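Local coordinates for protein 2-hydroxyisobutanoyl-CoA mutase large subunit (Aquincola tertiaricarbonis, PDB 4R3U) that catalyses, together with its cobalamin-binding small subunit, the isomerisation of 2-hydroxyisobutyryl-CoA and (S)-3-hydroxybutyryl-CoA, at residues A[82-87]-A[336-340]; A[293-298]-A[320-324]; A[275-280]-A[323-328]; A[314-319]-A[426-430]. One frame throughout, in Å; residues are numbered along the deposited sequence.

Contact 1 (A[82-87]-A[336-340]). With 3HC (3-hydroxybutanoyl-coenzyme A), chain E.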
# COMPACT_ATOMS: atom_id res chain seq x y z
N PHE A 82 0.18 -4.40 27.77
CA PHE A 82 -0.56 -4.42 26.49
C PHE A 82 0.14 -3.78 25.29
O PHE A 82 -0.52 -3.44 24.32
CB PHE A 82 -2.01 -3.89 26.62
CG PHE A 82 -2.79 -4.41 27.80
CD1 PHE A 82 -3.55 -5.57 27.70
CD2 PHE A 82 -2.79 -3.73 29.01
CE1 PHE A 82 -4.28 -6.04 28.78
CE2 PHE A 82 -3.49 -4.22 30.10
CZ PHE A 82 -4.25 -5.36 29.98
N THR A 83 1.47 -3.68 25.31
CA THR A 83 2.26 -3.14 24.19
C THR A 83 1.87 -3.85 22.86
O THR A 83 1.68 -3.19 21.83
CB THR A 83 3.73 -3.35 24.53
OG1 THR A 83 3.96 -2.89 25.87
CG2 THR A 83 4.71 -2.70 23.51
N ARG A 84 1.72 -5.19 22.91
CA ARG A 84 1.41 -6.07 21.77
C ARG A 84 -0.08 -6.14 21.34
O ARG A 84 -0.39 -6.77 20.33
CB ARG A 84 2.01 -7.46 22.01
CG ARG A 84 3.42 -7.37 22.59
CD ARG A 84 4.19 -8.65 22.44
NE ARG A 84 4.51 -8.88 21.04
CZ ARG A 84 4.82 -10.06 20.54
NH1 ARG A 84 4.85 -11.13 21.32
NH2 ARG A 84 5.08 -10.19 19.24
N GLY A 85 -0.97 -5.49 22.08
CA GLY A 85 -2.38 -5.47 21.73
C GLY A 85 -3.27 -5.58 22.94
O GLY A 85 -2.89 -6.21 23.94
N PRO A 86 -4.48 -4.96 22.89
CA PRO A 86 -5.39 -5.03 24.06
C PRO A 86 -6.08 -6.39 24.26
O PRO A 86 -6.57 -6.67 25.37
CB PRO A 86 -6.39 -3.91 23.78
CG PRO A 86 -6.48 -3.87 22.29
CD PRO A 86 -5.07 -4.17 21.79
N TYR A 87 -6.15 -7.22 23.20
CA TYR A 87 -6.79 -8.54 23.22
C TYR A 87 -5.76 -9.66 22.97
O TYR A 87 -4.80 -9.46 22.23
CB TYR A 87 -7.97 -8.61 22.22
CG TYR A 87 -8.90 -7.41 22.20
CD1 TYR A 87 -9.44 -6.90 23.38
CD2 TYR A 87 -9.30 -6.83 21.00
CE1 TYR A 87 -10.28 -5.78 23.37
CE2 TYR A 87 -10.18 -5.75 20.97
CZ TYR A 87 -10.67 -5.23 22.16
OH TYR A 87 -11.53 -4.16 22.13
N MET A 336 -6.69 -1.01 32.08
CA MET A 336 -5.33 -0.77 31.61
C MET A 336 -5.15 -1.07 30.10
O MET A 336 -4.13 -0.66 29.53
CB MET A 336 -4.32 -1.53 32.50
CG MET A 336 -4.46 -1.19 33.98
SD MET A 336 -3.78 -2.45 35.07
CE MET A 336 -5.13 -2.70 36.13
N ARG A 337 -6.15 -1.72 29.45
CA ARG A 337 -6.08 -1.99 28.02
C ARG A 337 -6.67 -0.89 27.13
O ARG A 337 -7.88 -0.65 27.14
CB ARG A 337 -6.46 -3.44 27.59
CG ARG A 337 -7.88 -3.89 27.89
CD ARG A 337 -8.79 -3.85 26.68
NE ARG A 337 -10.22 -3.97 27.04
CZ ARG A 337 -10.99 -2.94 27.42
NH1 ARG A 337 -10.49 -1.72 27.51
NH2 ARG A 337 -12.27 -3.14 27.70
N LEU A 338 -5.78 -0.19 26.39
CA LEU A 338 -6.14 0.89 25.48
C LEU A 338 -6.76 0.32 24.22
O LEU A 338 -6.17 -0.54 23.57
CB LEU A 338 -4.89 1.75 25.14
CG LEU A 338 -5.10 3.01 24.29
CD1 LEU A 338 -4.20 4.14 24.75
CD2 LEU A 338 -4.85 2.73 22.80
N ARG A 339 -7.96 0.80 23.91
CA ARG A 339 -8.70 0.44 22.70
C ARG A 339 -8.75 1.74 21.91
O ARG A 339 -8.95 2.81 22.50
CB ARG A 339 -10.15 -0.06 23.01
CG ARG A 339 -10.25 -1.34 23.85
CD ARG A 339 -11.68 -1.61 24.25
NE ARG A 339 -12.27 -0.42 24.88
CZ ARG A 339 -13.54 -0.04 24.78
NH1 ARG A 339 -14.41 -0.77 24.10
NH2 ARG A 339 -13.94 1.07 25.37
N PHE A 340 -8.52 1.67 20.57
CA PHE A 340 -8.52 2.87 19.74
C PHE A 340 -9.04 2.70 18.32
O PHE A 340 -8.89 1.63 17.71
CB PHE A 340 -7.13 3.57 19.75
CG PHE A 340 -6.05 2.95 18.89
CD1 PHE A 340 -5.35 1.83 19.32
CD2 PHE A 340 -5.69 3.53 17.67
CE1 PHE A 340 -4.31 1.29 18.54
CE2 PHE A 340 -4.67 2.97 16.88
CZ PHE A 340 -3.98 1.86 17.33
N1A 3HC E . -11.73 -11.58 20.68
C2A 3HC E . -13.01 -11.59 21.43
N3A 3HC E . -13.73 -10.32 21.30
C4A 3HC E . -13.24 -9.30 20.56
C5A 3HC E . -12.06 -9.38 19.91
C6A 3HC E . -11.32 -10.50 19.99
N6A 3HC E . -10.16 -10.52 19.33
N7A 3HC E . -11.88 -8.22 19.27
C8A 3HC E . -12.93 -7.44 19.51
N9A 3HC E . -13.75 -8.09 20.32
C1B 3HC E . -15.07 -7.64 20.89
C2B 3HC E . -14.93 -6.46 21.82
O2B 3HC E . -14.64 -6.88 23.16
C3B 3HC E . -16.29 -5.80 21.70
O3B 3HC E . -17.26 -6.47 22.54
P3B 3HC E . -18.32 -5.69 23.48
O7A 3HC E . -19.11 -4.90 22.51
O8A 3HC E . -19.06 -6.81 24.10
O9A 3HC E . -17.44 -4.92 24.39
C4B 3HC E . -16.68 -6.04 20.25
O4B 3HC E . -15.91 -7.20 19.80
C5B 3HC E . -16.39 -4.80 19.39
O5B 3HC E . -14.97 -4.64 19.19
P1A 3HC E . -14.12 -3.36 19.72
O1A 3HC E . -14.77 -2.72 20.90
O2A 3HC E . -12.71 -3.76 19.85
O3A 3HC E . -14.25 -2.46 18.36
P2A 3HC E . -15.30 -1.25 18.06
O4A 3HC E . -15.06 -0.79 16.69
O5A 3HC E . -16.68 -1.62 18.46
O6A 3HC E . -14.79 -0.17 19.09
CBP 3HC E . -13.62 1.80 19.89
CCP 3HC E . -13.55 0.56 18.98
CDP 3HC E . -13.64 1.29 21.33
CEP 3HC E . -12.35 2.64 19.71
CAP 3HC E . -14.91 2.64 19.60
OAP 3HC E . -15.11 3.75 20.50
C9P 3HC E . -15.16 3.05 18.12
O9P 3HC E . -15.77 2.30 17.35
N8P 3HC E . -14.77 4.28 17.76
C7P 3HC E . -15.02 4.80 16.41
C6P 3HC E . -14.72 6.29 16.35
C5P 3HC E . -14.86 6.85 14.94
O5P 3HC E . -15.09 6.14 13.96
N4P 3HC E . -14.71 8.18 14.89
C3P 3HC E . -14.79 8.93 13.64
C2P 3HC E . -14.02 10.21 13.83
S1P 3HC E . -13.96 11.19 12.30
C1 3HC E . -13.04 12.59 12.97
O1 3HC E . -13.24 13.08 14.07
C2 3HC E . -11.87 13.11 12.11
C3 3HC E . -12.35 13.99 10.95
O3 3HC E . -13.26 13.25 10.14
C4 3HC E . -13.01 15.28 11.46
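Segment 82-87 is a loop with a type I beta turn from F82 to G85, closed by G85 N to F82 O at 3.1 Å. Residues 337-340 are extended and lead into strand 340-344 of the substrate-binding TIM barrel. The nearest CA atoms are those of P86 and R337, 5.0 Å apart. No hydrogen bond joins the segments; they meet by packing, partly against backbone oxygens. R337 CB sits over the face of the F82 ring, 3.5 Å from its centroid, a CH-pi contact. F82 CE2 also meets M336 CB at 3.7 Å. P86 packs its CB against L338 O at 3.4 Å and R337 CD at 3.8 Å. The R337 guanidinium bonds elsewhere, to P294 O, and that of R339 bonds to N248. Y87, R339 and F340 line the acyl-CoA pocket, and Y87 is an established substrate-binding residue. F38 of the second large subunit packs on Y87. Y87 OH lies 3.3 Å from R339 CD and 2.6 Å from O2A, a phosphate oxygen of 3HC.

Contact 2 (A[293-298]-A[320-324]). With 3KK (S-{(3R,5R,9R)-1-[(2R,3S,4R,5R)-5-(6-amino-9H-purin-9-yl)-4-hydroxy-3-(phosphonooxy)tetrahydrofuran-2-yl]-3,5,9-trihydroxy-8,8-dimethyl-3,5-dioxido-10,14-dioxo-2,4,6-trioxa-11,15-diaza-3lambda~5~,5lambda~5~-diphosphaheptadecan-17-yl} 2-hydroxy-2-methylpropanethioate), chain F.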
# COMPACT_ATOMS: atom_id res chain seq x y z
N ALA A 293 -13.05 3.20 33.49
CA ALA A 293 -11.82 3.01 32.70
C ALA A 293 -11.89 1.90 31.65
O ALA A 293 -11.43 2.15 30.51
CB ALA A 293 -10.62 2.85 33.59
N PRO A 294 -12.53 0.72 31.92
CA PRO A 294 -12.62 -0.32 30.87
C PRO A 294 -13.31 0.14 29.57
O PRO A 294 -12.95 -0.35 28.50
CB PRO A 294 -13.43 -1.43 31.55
CG PRO A 294 -13.22 -1.23 32.99
CD PRO A 294 -13.13 0.24 33.18
N ARG A 295 -14.26 1.09 29.69
CA ARG A 295 -15.06 1.66 28.61
C ARG A 295 -14.51 2.94 27.95
O ARG A 295 -15.06 3.40 26.94
CB ARG A 295 -16.52 1.82 29.03
CG ARG A 295 -17.35 0.54 28.87
CD ARG A 295 -17.65 0.26 27.41
NE ARG A 295 -17.95 -1.14 27.20
CZ ARG A 295 -17.88 -1.76 26.03
NH1 ARG A 295 -18.17 -3.05 25.94
NH2 ARG A 295 -17.54 -1.10 24.94
N LEU A 296 -13.40 3.49 28.50
CA LEU A 296 -12.75 4.64 27.88
C LEU A 296 -12.12 4.13 26.59
O LEU A 296 -11.77 2.95 26.49
CB LEU A 296 -11.63 5.21 28.79
CG LEU A 296 -12.04 5.90 30.10
CD1 LEU A 296 -10.83 6.14 30.98
CD2 LEU A 296 -12.78 7.20 29.84
N ALA A 297 -12.00 5.01 25.60
CA ALA A 297 -11.42 4.68 24.29
C ALA A 297 -10.74 5.92 23.72
O ALA A 297 -10.94 7.04 24.22
CB ALA A 297 -12.51 4.16 23.34
N PHE A 298 -9.92 5.70 22.70
CA PHE A 298 -9.09 6.73 22.05
C PHE A 298 -9.27 6.75 20.54
O PHE A 298 -9.87 5.85 19.95
CB PHE A 298 -7.61 6.48 22.41
CG PHE A 298 -7.33 6.61 23.88
CD1 PHE A 298 -7.58 5.54 24.74
CD2 PHE A 298 -6.86 7.80 24.41
CE1 PHE A 298 -7.37 5.68 26.12
CE2 PHE A 298 -6.63 7.92 25.79
CZ PHE A 298 -6.90 6.86 26.63
N TYR A 320 -0.40 4.18 28.68
CA TYR A 320 -1.76 4.11 29.18
C TYR A 320 -1.91 3.07 30.28
O TYR A 320 -2.48 3.39 31.32
CB TYR A 320 -2.75 3.82 28.04
CG TYR A 320 -4.18 3.64 28.52
CD1 TYR A 320 -4.94 4.74 28.93
CD2 TYR A 320 -4.77 2.38 28.57
CE1 TYR A 320 -6.25 4.58 29.36
CE2 TYR A 320 -6.08 2.22 28.99
CZ TYR A 320 -6.82 3.32 29.39
OH TYR A 320 -8.11 3.16 29.82
N ALA A 321 -1.39 1.83 30.05
CA ALA A 321 -1.44 0.76 31.05
C ALA A 321 -0.77 1.20 32.35
O ALA A 321 -1.40 1.09 33.42
CB ALA A 321 -0.76 -0.49 30.52
N LYS A 322 0.47 1.76 32.25
CA LYS A 322 1.27 2.22 33.38
C LYS A 322 0.58 3.32 34.18
O LYS A 322 0.61 3.26 35.40
CB LYS A 322 2.68 2.61 32.93
CG LYS A 322 3.53 1.41 32.55
CD LYS A 322 4.88 1.75 31.95
CE LYS A 322 5.72 0.49 31.84
NZ LYS A 322 7.13 0.78 31.46
N ILE A 323 -0.07 4.28 33.49
CA ILE A 323 -0.78 5.42 34.09
C ILE A 323 -1.97 4.93 34.90
O ILE A 323 -2.11 5.28 36.07
CB ILE A 323 -1.19 6.46 33.01
CG1 ILE A 323 0.04 7.18 32.40
CG2 ILE A 323 -2.20 7.48 33.54
CD1 ILE A 323 -0.28 7.91 30.99
N MET A 324 -2.82 4.10 34.28
CA MET A 324 -4.02 3.52 34.88
C MET A 324 -3.72 2.66 36.11
O MET A 324 -4.34 2.86 37.16
CB MET A 324 -4.85 2.77 33.82
CG MET A 324 -5.35 3.67 32.68
SD MET A 324 -6.11 5.27 33.16
CE MET A 324 -7.66 4.74 33.62
C4 3KK F . -13.74 15.14 12.02
C3 3KK F . -13.28 13.74 11.62
C2 3KK F . -11.84 13.78 11.11
O3 3KK F . -14.12 13.29 10.58
C1 3KK F . -13.37 12.74 12.78
O1 3KK F . -13.04 13.03 13.94
S1P 3KK F . -13.97 11.16 12.29
C2P 3KK F . -14.02 10.23 13.85
C3P 3KK F . -14.78 8.94 13.66
N4P 3KK F . -14.70 8.19 14.91
C5P 3KK F . -14.86 6.86 14.95
O5P 3KK F . -15.09 6.15 13.96
C6P 3KK F . -14.71 6.29 16.36
C7P 3KK F . -15.02 4.80 16.42
N8P 3KK F . -14.78 4.28 17.77
C9P 3KK F . -15.16 3.04 18.11
O9P 3KK F . -15.76 2.29 17.34
CAP 3KK F . -14.91 2.64 19.60
OAP 3KK F . -15.11 3.75 20.50
CBP 3KK F . -13.62 1.80 19.89
CDP 3KK F . -13.65 1.29 21.34
CEP 3KK F . -12.35 2.63 19.70
CCP 3KK F . -13.55 0.55 18.98
O6A 3KK F . -14.80 -0.17 19.09
P2A 3KK F . -15.31 -1.26 18.07
O4A 3KK F . -15.07 -0.80 16.69
O5A 3KK F . -16.68 -1.63 18.47
O3A 3KK F . -14.26 -2.46 18.37
P1A 3KK F . -14.13 -3.36 19.74
O1A 3KK F . -14.78 -2.71 20.91
O2A 3KK F . -12.71 -3.75 19.86
O5B 3KK F . -14.97 -4.65 19.21
C5B 3KK F . -16.39 -4.80 19.40
C4B 3KK F . -16.67 -6.05 20.26
O4B 3KK F . -15.91 -7.21 19.81
C3B 3KK F . -16.28 -5.81 21.72
O3B 3KK F . -17.26 -6.48 22.56
P3B 3KK F . -18.32 -5.69 23.49
O8A 3KK F . -17.44 -4.91 24.39
O7A 3KK F . -19.10 -4.91 22.51
O9A 3KK F . -19.05 -6.81 24.12
C2B 3KK F . -14.92 -6.48 21.83
O2B 3KK F . -14.64 -6.89 23.17
C1B 3KK F . -15.07 -7.66 20.89
N9A 3KK F . -13.76 -8.11 20.33
C8A 3KK F . -12.93 -7.45 19.53
N7A 3KK F . -11.88 -8.23 19.28
C5A 3KK F . -12.07 -9.40 19.92
C4A 3KK F . -13.25 -9.31 20.57
N3A 3KK F . -13.72 -10.35 21.31
C2A 3KK F . -12.99 -11.55 21.40
N1A 3KK F . -11.75 -11.59 20.70
C6A 3KK F . -11.33 -10.52 20.00
N6A 3KK F . -10.17 -10.54 19.34
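Aromatic and apolar contacts join the loop 293-298 to helix 306-327 of the TIM barrel. The loop starts with a short 3-10 segment, 293-295, and leads into strand 298-302; the helix follows that strand. The aromatic contact is an offset edge-to-face pair. The edge of F298 points at the face of Y320, with centroids 5.2 Å apart and planes at 77°. Their closest atoms are F298 CE1 and Y320 CE1, at 3.6 Å. The apolar contacts centre on the M324 methyl: CE is 3.5 Å from A293 CB and 4.4 Å from L296 CD1. Y320 and M324 are one helical turn apart, so both reach the loop. L275 of helix 264-283 packs on L296, F298 and Y320. The CA-to-CB bonds of R295 and A297 point away from the helix, and both residues line the acyl-CoA pocket. R295 NH1 donates a hydrogen bond of 2.5 Å to O8A of 3KK, an oxygen of the 3'-phosphate, and A297 CB is 3.7 Å from CDP of 3KK. The loop thus has two faces: an apolar one anchored on the barrel helix and one turned to CoA, where R295 takes the 3'-phosphate and A297 touches a methyl.

Contact 3 (A[275-280]-A[323-328])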
# COMPACT_ATOMS: atom_id res chain seq x y z
N LEU A 275 -6.54 12.60 28.96
CA LEU A 275 -7.03 11.43 29.68
C LEU A 275 -6.93 11.64 31.20
O LEU A 275 -7.92 11.43 31.91
CB LEU A 275 -6.28 10.14 29.28
CG LEU A 275 -6.37 8.96 30.28
CD1 LEU A 275 -7.69 8.22 30.16
CD2 LEU A 275 -5.20 8.05 30.13
N ILE A 276 -5.76 12.06 31.68
CA ILE A 276 -5.51 12.29 33.10
C ILE A 276 -6.54 13.27 33.71
O ILE A 276 -7.14 12.96 34.74
CB ILE A 276 -4.03 12.70 33.34
CG1 ILE A 276 -3.11 11.47 33.16
CG2 ILE A 276 -3.84 13.40 34.75
CD1 ILE A 276 -1.69 11.80 32.69
N THR A 277 -6.80 14.40 33.01
CA THR A 277 -7.76 15.42 33.41
C THR A 277 -9.15 14.81 33.59
O THR A 277 -9.80 15.05 34.61
CB THR A 277 -7.73 16.57 32.40
OG1 THR A 277 -6.37 16.90 32.15
CG2 THR A 277 -8.48 17.80 32.86
N TYR A 278 -9.59 14.00 32.61
CA TYR A 278 -10.88 13.32 32.57
C TYR A 278 -11.07 12.32 33.69
O TYR A 278 -12.12 12.34 34.34
CB TYR A 278 -11.11 12.65 31.18
CG TYR A 278 -11.39 13.61 30.03
CD1 TYR A 278 -12.26 14.69 30.19
CD2 TYR A 278 -10.85 13.39 28.77
CE1 TYR A 278 -12.54 15.56 29.13
CE2 TYR A 278 -11.11 14.25 27.70
CZ TYR A 278 -11.98 15.32 27.88
OH TYR A 278 -12.29 16.19 26.86
N VAL A 279 -10.06 11.48 33.95
CA VAL A 279 -10.09 10.46 35.00
C VAL A 279 -10.22 11.12 36.37
O VAL A 279 -11.00 10.65 37.21
CB VAL A 279 -8.87 9.50 34.93
CG1 VAL A 279 -8.92 8.46 36.07
CG2 VAL A 279 -8.82 8.79 33.58
N ASN A 280 -9.47 12.22 36.58
CA ASN A 280 -9.52 13.01 37.82
C ASN A 280 -10.92 13.60 38.06
O ASN A 280 -11.43 13.53 39.17
CB ASN A 280 -8.46 14.11 37.80
CG ASN A 280 -7.03 13.64 37.94
OD1 ASN A 280 -6.72 12.67 38.63
ND2 ASN A 280 -6.11 14.37 37.34
N ILE A 323 -0.07 4.28 33.49
CA ILE A 323 -0.78 5.42 34.09
C ILE A 323 -1.97 4.93 34.90
O ILE A 323 -2.11 5.28 36.07
CB ILE A 323 -1.19 6.46 33.01
CG1 ILE A 323 0.04 7.18 32.40
CG2 ILE A 323 -2.20 7.48 33.54
CD1 ILE A 323 -0.28 7.91 30.99
N MET A 324 -2.82 4.10 34.28
CA MET A 324 -4.02 3.52 34.88
C MET A 324 -3.72 2.66 36.11
O MET A 324 -4.34 2.86 37.16
CB MET A 324 -4.85 2.77 33.82
CG MET A 324 -5.35 3.67 32.68
SD MET A 324 -6.11 5.27 33.16
CE MET A 324 -7.66 4.74 33.62
N LYS A 325 -2.70 1.79 36.02
CA LYS A 325 -2.26 0.95 37.12
C LYS A 325 -1.55 1.74 38.20
O LYS A 325 -1.98 1.70 39.35
CB LYS A 325 -1.36 -0.21 36.64
CG LYS A 325 -1.10 -1.26 37.73
CD LYS A 325 0.16 -2.07 37.50
CE LYS A 325 0.04 -3.42 38.13
NZ LYS A 325 0.97 -4.40 37.51
N GLU A 326 -0.43 2.42 37.84
CA GLU A 326 0.41 3.13 38.80
C GLU A 326 -0.13 4.42 39.34
O GLU A 326 -0.06 4.64 40.55
CB GLU A 326 1.86 3.29 38.30
CG GLU A 326 2.57 1.98 37.96
CD GLU A 326 2.81 0.91 39.02
OE1 GLU A 326 3.02 1.27 40.20
OE2 GLU A 326 2.86 -0.29 38.64
N ARG A 327 -0.68 5.28 38.46
CA ARG A 327 -1.20 6.58 38.86
C ARG A 327 -2.66 6.53 39.35
O ARG A 327 -3.00 7.25 40.28
CB ARG A 327 -1.03 7.59 37.72
CG ARG A 327 -1.34 9.04 38.10
CD ARG A 327 -1.74 9.86 36.89
NE ARG A 327 -2.04 11.22 37.29
CZ ARG A 327 -1.24 12.25 37.04
NH1 ARG A 327 -1.56 13.46 37.46
NH2 ARG A 327 -0.15 12.09 36.30
N PHE A 328 -3.51 5.73 38.72
CA PHE A 328 -4.90 5.71 39.15
C PHE A 328 -5.28 4.57 40.09
O PHE A 328 -6.34 4.62 40.71
CB PHE A 328 -5.87 5.92 37.97
CG PHE A 328 -5.67 7.27 37.31
CD1 PHE A 328 -5.93 8.46 38.01
CD2 PHE A 328 -5.19 7.36 36.01
CE1 PHE A 328 -5.72 9.71 37.40
CE2 PHE A 328 -5.00 8.61 35.40
CZ PHE A 328 -5.27 9.77 36.09
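Two helices of the TIM barrel, 264-283 and 306-327, meet here near the C-terminal end of the second. The axes of their local segments cross at -56° and come no closer than 12.3 Å, so side chains fill a wide gap. F328 is the main bump from the second segment. It follows a wider pi-type turn at 323-327, in which F328 N bonds to I323 O at 3.0 Å. Its ring wedges into a hollow of I276, V279 and N280. V279 CG1 sits over the ring face, 3.5 Å from the centroid, a CH-pi contact. At the ring edge, I276 CA is 3.9 Å from F328 CZ and N280 OD1 is 3.4 Å from F328 CE1. I276 fits in return among I323, R327 and F328, with CG1 4.1 Å from I323 CG2. Its CG2 lies over one face of the R327 guanidinium, 3.5 Å from NH1. Deeper in, M324 fits between L275 and V279: SD is 4.2 Å from L275 CD2, and CE is 4.2 Å from V279 CG2. L437 of helix 420-442 packs on I276 and I323. No hydrogen bond crosses, so this join depends on shape and apolar contact, with polar groups toward its exposed rim.

Contact 4 (A[314-319]-A[426-430])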
# COMPACT_ATOMS: atom_id res chain seq x y z
N ARG A 314 2.07 1.39 20.00
CA ARG A 314 2.54 0.44 21.01
C ARG A 314 2.98 1.18 22.26
O ARG A 314 2.61 0.77 23.37
CB ARG A 314 3.66 -0.46 20.45
CG ARG A 314 3.18 -1.31 19.27
CD ARG A 314 4.31 -1.94 18.50
NE ARG A 314 4.69 -3.25 19.04
CZ ARG A 314 5.73 -3.47 19.83
NH1 ARG A 314 6.53 -2.46 20.19
NH2 ARG A 314 5.99 -4.69 20.27
N ALA A 315 3.67 2.33 22.08
CA ALA A 315 4.08 3.21 23.19
C ALA A 315 2.85 3.75 23.93
O ALA A 315 2.84 3.75 25.15
CB ALA A 315 4.93 4.35 22.68
N LEU A 316 1.82 4.19 23.20
CA LEU A 316 0.57 4.71 23.79
C LEU A 316 -0.09 3.66 24.67
O LEU A 316 -0.48 3.98 25.79
CB LEU A 316 -0.41 5.14 22.67
CG LEU A 316 -0.21 6.55 22.15
CD1 LEU A 316 -0.79 6.69 20.76
CD2 LEU A 316 -0.79 7.57 23.11
N ARG A 317 -0.19 2.41 24.18
CA ARG A 317 -0.78 1.30 24.93
C ARG A 317 -0.03 1.03 26.21
O ARG A 317 -0.68 0.76 27.23
CB ARG A 317 -0.86 0.03 24.09
CG ARG A 317 -2.17 -0.10 23.30
CD ARG A 317 -2.47 -1.53 22.90
NE ARG A 317 -1.43 -2.06 22.02
CZ ARG A 317 -1.47 -2.01 20.69
NH1 ARG A 317 -2.53 -1.53 20.07
NH2 ARG A 317 -0.46 -2.48 19.98
N ARG A 318 1.33 1.08 26.17
CA ARG A 318 2.20 0.83 27.32
C ARG A 318 2.08 1.94 28.36
O ARG A 318 1.95 1.65 29.55
CB ARG A 318 3.67 0.63 26.89
CG ARG A 318 4.62 0.22 28.03
CD ARG A 318 5.75 -0.63 27.52
NE ARG A 318 6.87 0.19 27.06
CZ ARG A 318 7.79 -0.22 26.19
NH1 ARG A 318 8.80 0.58 25.88
NH2 ARG A 318 7.72 -1.42 25.64
N CYS A 319 2.14 3.21 27.91
CA CYS A 319 2.01 4.43 28.72
C CYS A 319 0.67 4.46 29.43
O CYS A 319 0.61 4.68 30.65
CB CYS A 319 2.23 5.67 27.86
SG CYS A 319 3.93 5.88 27.27
N THR A 426 9.62 2.40 20.19
CA THR A 426 8.49 2.27 21.14
C THR A 426 8.96 2.79 22.52
O THR A 426 8.26 3.58 23.16
CB THR A 426 8.03 0.79 21.24
OG1 THR A 426 7.60 0.34 19.95
CG2 THR A 426 6.94 0.58 22.30
N THR A 427 10.17 2.37 22.94
CA THR A 427 10.75 2.78 24.23
C THR A 427 11.10 4.28 24.30
O THR A 427 10.92 4.89 25.36
CB THR A 427 11.84 1.78 24.65
OG1 THR A 427 11.25 0.47 24.77
CG2 THR A 427 12.51 2.18 25.95
N GLU A 428 11.59 4.85 23.18
CA GLU A 428 11.94 6.26 23.04
C GLU A 428 10.67 7.10 23.16
O GLU A 428 10.65 8.05 23.95
CB GLU A 428 12.67 6.53 21.71
CG GLU A 428 14.17 6.70 21.87
CD GLU A 428 14.59 7.93 22.66
OE1 GLU A 428 14.94 7.78 23.85
OE2 GLU A 428 14.56 9.05 22.09
N TYR A 429 9.59 6.71 22.45
CA TYR A 429 8.29 7.37 22.55
C TYR A 429 7.76 7.39 24.00
O TYR A 429 7.40 8.47 24.47
CB TYR A 429 7.27 6.76 21.57
CG TYR A 429 7.18 7.58 20.31
CD1 TYR A 429 6.31 8.67 20.21
CD2 TYR A 429 8.08 7.38 19.26
CE1 TYR A 429 6.30 9.50 19.09
CE2 TYR A 429 8.07 8.19 18.13
CZ TYR A 429 7.17 9.24 18.04
OH TYR A 429 7.20 10.06 16.95
N GLU A 430 7.78 6.23 24.70
CA GLU A 430 7.35 6.06 26.09
C GLU A 430 8.00 7.10 27.02
O GLU A 430 7.29 7.88 27.66
CB GLU A 430 7.68 4.63 26.55
CG GLU A 430 7.13 4.31 27.93
CD GLU A 430 7.76 3.15 28.66
OE1 GLU A 430 7.32 2.86 29.79
OE2 GLU A 430 8.74 2.57 28.13
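Helix 306-327 of the TIM barrel packs on helix 420-442. The axes of their local segments approach to 8.6 Å and cross at -51°. A315 makes the close fit possible. Its CA is 5.0 Å from T426 CA, and its small CB rests 3.5 Å from T426 O and Y429 CB. Y429 starts toward helix 306-327, but its chi1 of -97° lies between wells and its ring leads away. Its hydroxyl bonds to E308 and the ring stacks with F55. R318 is t at chi1 and chi2, then p at chi3. This lays its guanidinium across the partner helix, with T426 CG2 over one face, 4.0 Å from NH2. R318 NH1 donates to T427 OG1 at 2.7 Å and to E430 OE2 at 3.0 Å, the latter a salt bridge. R318 NE adds a weak bond to E430 OE2 at 3.2 Å. E430 is fully extended, which brings its carboxylate to R318; its CG passes 3.6 Å from C319 SG. E430 OE1 forms a salt bridge with K322. R314, m at chi1 and p at chi3, makes only a weak bond from NH1 to T426 OG1, at 3.0 Å. R314 NH2 forms salt bridges with E423 and D414, and T426 OG1 bonds to V422 O. R314 and R318 thus meet carboxylates and threonine hydroxyls, and charge pairing accompanies close packing.

From the N terminus, 82-87 comes first, in the loop before strand 97-102. Contact 1 brings it to 336-340 and closes a loop of 248 residues. That loop encloses contacts 2 and 3, which both return to helix 306-327 and share I323 and M324. Contact 3 starts from helix 264-283 and contact 2 from the loop before strand 298-302. Contact 4 starts inside the loop of contact 1 and ends beyond it, at helix 420-442, so it crosses contacts 1, 2 and 3. R317 NH2 probably bonds to T83 O, joining contacts 4 and 1, and F298 N probably bonds to R339 O, joining contacts 2 and 1. Helix 306-327 carries segments of contacts 2, 3 and 4.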